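Local structure of CYTH domain-containing protein (Pyrococcus horikoshii, 2EEN) at residues 86-89 and 90-93; 92-95 and 96-100. The protein is of unknown function but forms a dimer and, as a CYTH-domain protein, probably acts on phosphorylated substrates like other members of that superfamily. All coordinates share one frame; numbering follows the deposited sequence.

Contact 1: 86-89 and 90-93; sequences QEDV and DKYF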
loop_
_atom_site.group_PDB
_atom_site.type_symbol
_atom_site.label_atom_id
_atom_site.label_comp_id
_atom_site.label_asym_id
_atom_site.label_seq_id
_atom_site.Cartn_x
_atom_site.Cartn_y
_atom_site.Cartn_z
ATOM N N GLN A 86 -8.761 -4.381 1.762
ATOM C CA GLN A 86 -9.935 -5.015 2.351
ATOM C C GLN A 86 -10.792 -4.096 3.208
ATOM O O GLN A 86 -11.958 -4.395 3.485
ATOM C CB GLN A 86 -9.498 -6.232 3.169
ATOM C CG GLN A 86 -8.788 -7.292 2.341
ATOM C CD GLN A 86 -8.355 -8.486 3.164
ATOM O OE1 GLN A 86 -9.181 -9.161 3.783
ATOM N NE2 GLN A 86 -7.055 -8.755 3.179
ATOM N N GLU A 87 -10.215 -2.976 3.625
ATOM C CA GLU A 87 -10.922 -2.006 4.453
ATOM C C GLU A 87 -10.217 -0.660 4.399
ATOM O O GLU A 87 -9.096 -0.555 3.897
ATOM C CB GLU A 87 -10.984 -2.492 5.904
ATOM C CG GLU A 87 -9.643 -2.931 6.464
ATOM C CD GLU A 87 -9.699 -3.274 7.941
ATOM O OE1 GLU A 87 -10.605 -4.037 8.346
ATOM O OE2 GLU A 87 -8.831 -2.788 8.698
ATOM N N ASP A 88 -10.887 0.365 4.916
ATOM C CA ASP A 88 -10.344 1.719 4.956
ATOM C C ASP A 88 -9.840 2.218 3.609
ATOM O O ASP A 88 -8.738 2.760 3.518
ATOM C CB ASP A 88 -9.204 1.798 5.973
ATOM C CG ASP A 88 -9.640 1.409 7.368
ATOM O OD1 ASP A 88 -10.682 1.920 7.828
ATOM O OD2 ASP A 88 -8.933 0.600 8.005
ATOM N N VAL A 89 -10.646 2.049 2.568
ATOM C CA VAL A 89 -10.258 2.493 1.238
ATOM C C VAL A 89 -9.883 3.972 1.257
ATOM O O VAL A 89 -8.900 4.389 0.639
ATOM C CB VAL A 89 -11.404 2.301 0.228
ATOM C CG1 VAL A 89 -10.937 2.696 -1.161
ATOM C CG2 VAL A 89 -11.877 0.857 0.246
ATOM N N ASP A 90 -10.668 4.767 1.975
ATOM C CA ASP A 90 -10.404 6.194 2.054
ATOM C C ASP A 90 -9.037 6.508 2.638
ATOM O O ASP A 90 -8.419 7.506 2.275
ATOM C CB ASP A 90 -11.496 6.893 2.865
ATOM C CG ASP A 90 -12.834 6.882 2.155
ATOM O OD1 ASP A 90 -12.834 6.832 0.907
ATOM O OD2 ASP A 90 -13.880 6.936 2.836
ATOM N N LYS A 91 -8.558 5.660 3.541
ATOM C CA LYS A 91 -7.249 5.890 4.132
ATOM C C LYS A 91 -6.152 5.713 3.096
ATOM O O LYS A 91 -5.150 6.436 3.118
ATOM C CB LYS A 91 -7.019 4.944 5.308
ATOM C CG LYS A 91 -7.954 5.223 6.464
ATOM C CD LYS A 91 -7.545 4.450 7.694
ATOM C CE LYS A 91 -8.352 4.886 8.900
ATOM N NZ LYS A 91 -7.866 4.216 10.141
ATOM N N TYR A 92 -6.329 4.754 2.189
ATOM C CA TYR A 92 -5.326 4.550 1.152
ATOM C C TYR A 92 -5.299 5.776 0.242
ATOM O O TYR A 92 -4.233 6.237 -0.160
ATOM C CB TYR A 92 -5.624 3.276 0.350
ATOM C CG TYR A 92 -5.214 2.003 1.064
ATOM C CD1 TYR A 92 -6.050 1.398 2.002
ATOM C CD2 TYR A 92 -3.975 1.415 0.814
ATOM C CE1 TYR A 92 -5.661 0.235 2.673
ATOM C CE2 TYR A 92 -3.578 0.257 1.477
ATOM C CZ TYR A 92 -4.425 -0.327 2.404
ATOM O OH TYR A 92 -4.037 -1.483 3.053
ATOM N N PHE A 93 -6.473 6.314 -0.075
ATOM C CA PHE A 93 -6.534 7.510 -0.907
ATOM C C PHE A 93 -5.818 8.657 -0.202
ATOM O O PHE A 93 -5.068 9.414 -0.816
ATOM C CB PHE A 93 -7.986 7.915 -1.175
ATOM C CG PHE A 93 -8.666 7.079 -2.212
ATOM C CD1 PHE A 93 -8.156 7.001 -3.501
ATOM C CD2 PHE A 93 -9.818 6.367 -1.905
ATOM C CE1 PHE A 93 -8.782 6.225 -4.470
ATOM C CE2 PHE A 93 -10.451 5.589 -2.869
ATOM C CZ PHE A 93 -9.929 5.519 -4.153
#
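Y92 turns the edge of its ring to three carbonyl oxygens of the turn before it. The O atoms of E87, D88 and V89 all lie near the ring plane, and the closest approach is D88 O to Y92 CD1, at 3.4 Å. The F93 ring is approached by V89 through its CG1 methyl and, obliquely, its carbonyl oxygen. F93 CE2 lies 3.4 Å from V89 CG1, and the two side chains run alongside each other in the same direction. V89 CG1 stands anti to the backbone N (chi1 -177°), which puts this methyl on the side where the F93 ring reaches back.

D88 and K91 also lie side by side. The extended lysine chain passes the aspartate, with K91 CD 3.6 Å from D88 CB. Their charged ends stay beyond salt-bridge range, D88 OD1 to K91 NZ being 4.3 Å. K91 NZ instead bonds to the backbone O of E82 of the second subunit. The Y92 hydroxyl is hydrogen-bonded to the hydroxyl of Y92 of the second subunit.

The backbone closes the turn. K91 N donates to D88 O at 2.9 Å. F93 N reaches V89 O at 3.2 Å, with an N-H...O angle of 161°. D88 takes the N-cap position without a side-chain capping bond. This is the first turn of helix 89-98, entered from strand 78-85 of the antiparallel CYTH sheet.

Contact 2: 92-95 and 96-100; sequences YFEL and LDRLG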
loop_
_atom_site.group_PDB
_atom_site.type_symbol
_atom_site.label_atom_id
_atom_site.label_comp_id
_atom_site.label_asym_id
_atom_site.label_seq_id
_atom_site.Cartn_x
_atom_site.Cartn_y
_atom_site.Cartn_z
ATOM N N TYR A 92 -6.329 4.754 2.189
ATOM C CA TYR A 92 -5.326 4.550 1.152
ATOM C C TYR A 92 -5.299 5.776 0.242
ATOM O O TYR A 92 -4.233 6.237 -0.160
ATOM C CB TYR A 92 -5.624 3.276 0.350
ATOM C CG TYR A 92 -5.214 2.003 1.064
ATOM C CD1 TYR A 92 -6.050 1.398 2.002
ATOM C CD2 TYR A 92 -3.975 1.415 0.814
ATOM C CE1 TYR A 92 -5.661 0.235 2.673
ATOM C CE2 TYR A 92 -3.578 0.257 1.477
ATOM C CZ TYR A 92 -4.425 -0.327 2.404
ATOM O OH TYR A 92 -4.037 -1.483 3.053
ATOM N N PHE A 93 -6.473 6.314 -0.075
ATOM C CA PHE A 93 -6.534 7.510 -0.907
ATOM C C PHE A 93 -5.818 8.657 -0.202
ATOM O O PHE A 93 -5.068 9.414 -0.816
ATOM C CB PHE A 93 -7.986 7.915 -1.175
ATOM C CG PHE A 93 -8.666 7.079 -2.212
ATOM C CD1 PHE A 93 -8.156 7.001 -3.501
ATOM C CD2 PHE A 93 -9.818 6.367 -1.905
ATOM C CE1 PHE A 93 -8.782 6.225 -4.470
ATOM C CE2 PHE A 93 -10.451 5.589 -2.869
ATOM C CZ PHE A 93 -9.929 5.519 -4.153
ATOM N N GLU A 94 -6.058 8.784 1.097
ATOM C CA GLU A 94 -5.442 9.845 1.880
ATOM C C GLU A 94 -3.928 9.649 1.986
ATOM O O GLU A 94 -3.160 10.606 1.884
ATOM C CB GLU A 94 -6.078 9.887 3.274
ATOM C CG GLU A 94 -5.636 11.053 4.136
ATOM C CD GLU A 94 -6.373 11.100 5.463
ATOM O OE1 GLU A 94 -6.446 10.054 6.145
ATOM O OE2 GLU A 94 -6.875 12.182 5.827
ATOM N N LEU A 95 -3.505 8.406 2.184
ATOM C CA LEU A 95 -2.085 8.097 2.301
ATOM C C LEU A 95 -1.337 8.492 1.031
ATOM O O LEU A 95 -0.301 9.156 1.079
ATOM C CB LEU A 95 -1.891 6.603 2.569
ATOM C CG LEU A 95 -0.436 6.135 2.628
ATOM C CD1 LEU A 95 0.328 6.968 3.650
ATOM C CD2 LEU A 95 -0.389 4.656 2.988
ATOM N N LEU A 96 -1.862 8.075 -0.111
ATOM C CA LEU A 96 -1.231 8.416 -1.373
ATOM C C LEU A 96 -1.137 9.932 -1.538
ATOM O O LEU A 96 -0.104 10.449 -1.932
ATOM C CB LEU A 96 -2.009 7.799 -2.540
ATOM C CG LEU A 96 -1.894 6.278 -2.675
ATOM C CD1 LEU A 96 -2.654 5.813 -3.905
ATOM C CD2 LEU A 96 -0.427 5.886 -2.791
ATOM N N ASP A 97 -2.210 10.643 -1.210
ATOM C CA ASP A 97 -2.215 12.096 -1.339
ATOM C C ASP A 97 -1.133 12.732 -0.464
ATOM O O ASP A 97 -0.369 13.582 -0.921
ATOM C CB ASP A 97 -3.589 12.653 -0.957
ATOM C CG ASP A 97 -3.754 14.110 -1.346
ATOM O OD1 ASP A 97 -3.613 14.422 -2.548
ATOM O OD2 ASP A 97 -4.025 14.938 -0.451
ATOM N N ARG A 98 -1.066 12.306 0.792
ATOM C CA ARG A 98 -0.083 12.833 1.731
ATOM C C ARG A 98 1.342 12.551 1.279
ATOM O O ARG A 98 2.239 13.364 1.496
ATOM C CB ARG A 98 -0.308 12.235 3.123
ATOM C CG ARG A 98 -1.587 12.701 3.803
ATOM C CD ARG A 98 -1.525 14.180 4.146
ATOM N NE ARG A 98 -2.731 14.629 4.839
ATOM C CZ ARG A 98 -2.899 15.850 5.339
ATOM N NH1 ARG A 98 -1.936 16.755 5.226
ATOM N NH2 ARG A 98 -4.032 16.168 5.952
ATOM N N LEU A 99 1.552 11.401 0.649
ATOM C CA LEU A 99 2.882 11.046 0.169
ATOM C C LEU A 99 3.248 11.769 -1.123
ATOM O O LEU A 99 4.361 11.648 -1.617
ATOM C CB LEU A 99 2.989 9.531 -0.009
ATOM C CG LEU A 99 2.936 8.755 1.307
ATOM C CD1 LEU A 99 2.967 7.262 1.031
ATOM C CD2 LEU A 99 4.109 9.147 2.188
ATOM N N GLY A 100 2.305 12.523 -1.676
ATOM C CA GLY A 100 2.606 13.275 -2.880
ATOM C C GLY A 100 2.177 12.660 -4.194
ATOM O O GLY A 100 2.533 13.174 -5.260
#
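L95 and L99 meet one turn apart, and their side chains cross obliquely. The methyl carbons L95 CD1 and L99 CD1 are 3.7 Å apart. With L95 CG anti to the backbone N (chi1 176°), chi2 turns CD1 toward L99. L99 CG also sits over the carbonyl oxygen of L95, at 3.3 Å from L95 O. Cutting L95 back to alanine is likely to leave L99 CD1 without this methyl contact and to open a gap beside Y66 of the second subunit.

R98 lies against the same turn. R98 CG, beside its own backbone N, comes within 3.2 Å of E94 O; beyond it the chain bends at chi2. The E94 and R98 charges stay apart, with E94 OE2 to R98 NH2 at 4.9 Å. L96 likewise sets its CG against a carbonyl oxygen four residues back, 3.4 Å from Y92 O.

Four backbone bonds hold these side chains in position. L96, D97, R98 and L99 donate to the carbonyls four residues back. L96 N to Y92 O is nearly straight, at 173°. After them G100 takes a positive phi (98°) and closes a Schellman motif, with G100 N 3.0 Å from D97 O. A side chain there would press on the preceding carbonyl.

D97 OD1 forms a salt bridge with K102, on strand 102-117. F93 and L96 pack on strands 23-36 and 48-56 of their own sheet. L95, E94 and R98 pack against the second subunit, where H37 also bonds to L99 O.

Contact 1 comes first along the chain and contact 2 begins before contact 1 has ended, their centres about 10 Å apart. They overlap at Y92 and F93, so together they cover helix 89-98 from its first turn to its C-terminal end. The helix joins strand 78-85, at one edge of the antiparallel sheet within the chain, to strand 102-117 in its interior. Both contacts lie on the same side of the chain, their centres about 21 and 23 Å from the centre of the chain. F93 ties both to strand 23-36, and each contact also touches the second subunit. The helix is thus both a connection within the CYTH domain and part of the dimer interface.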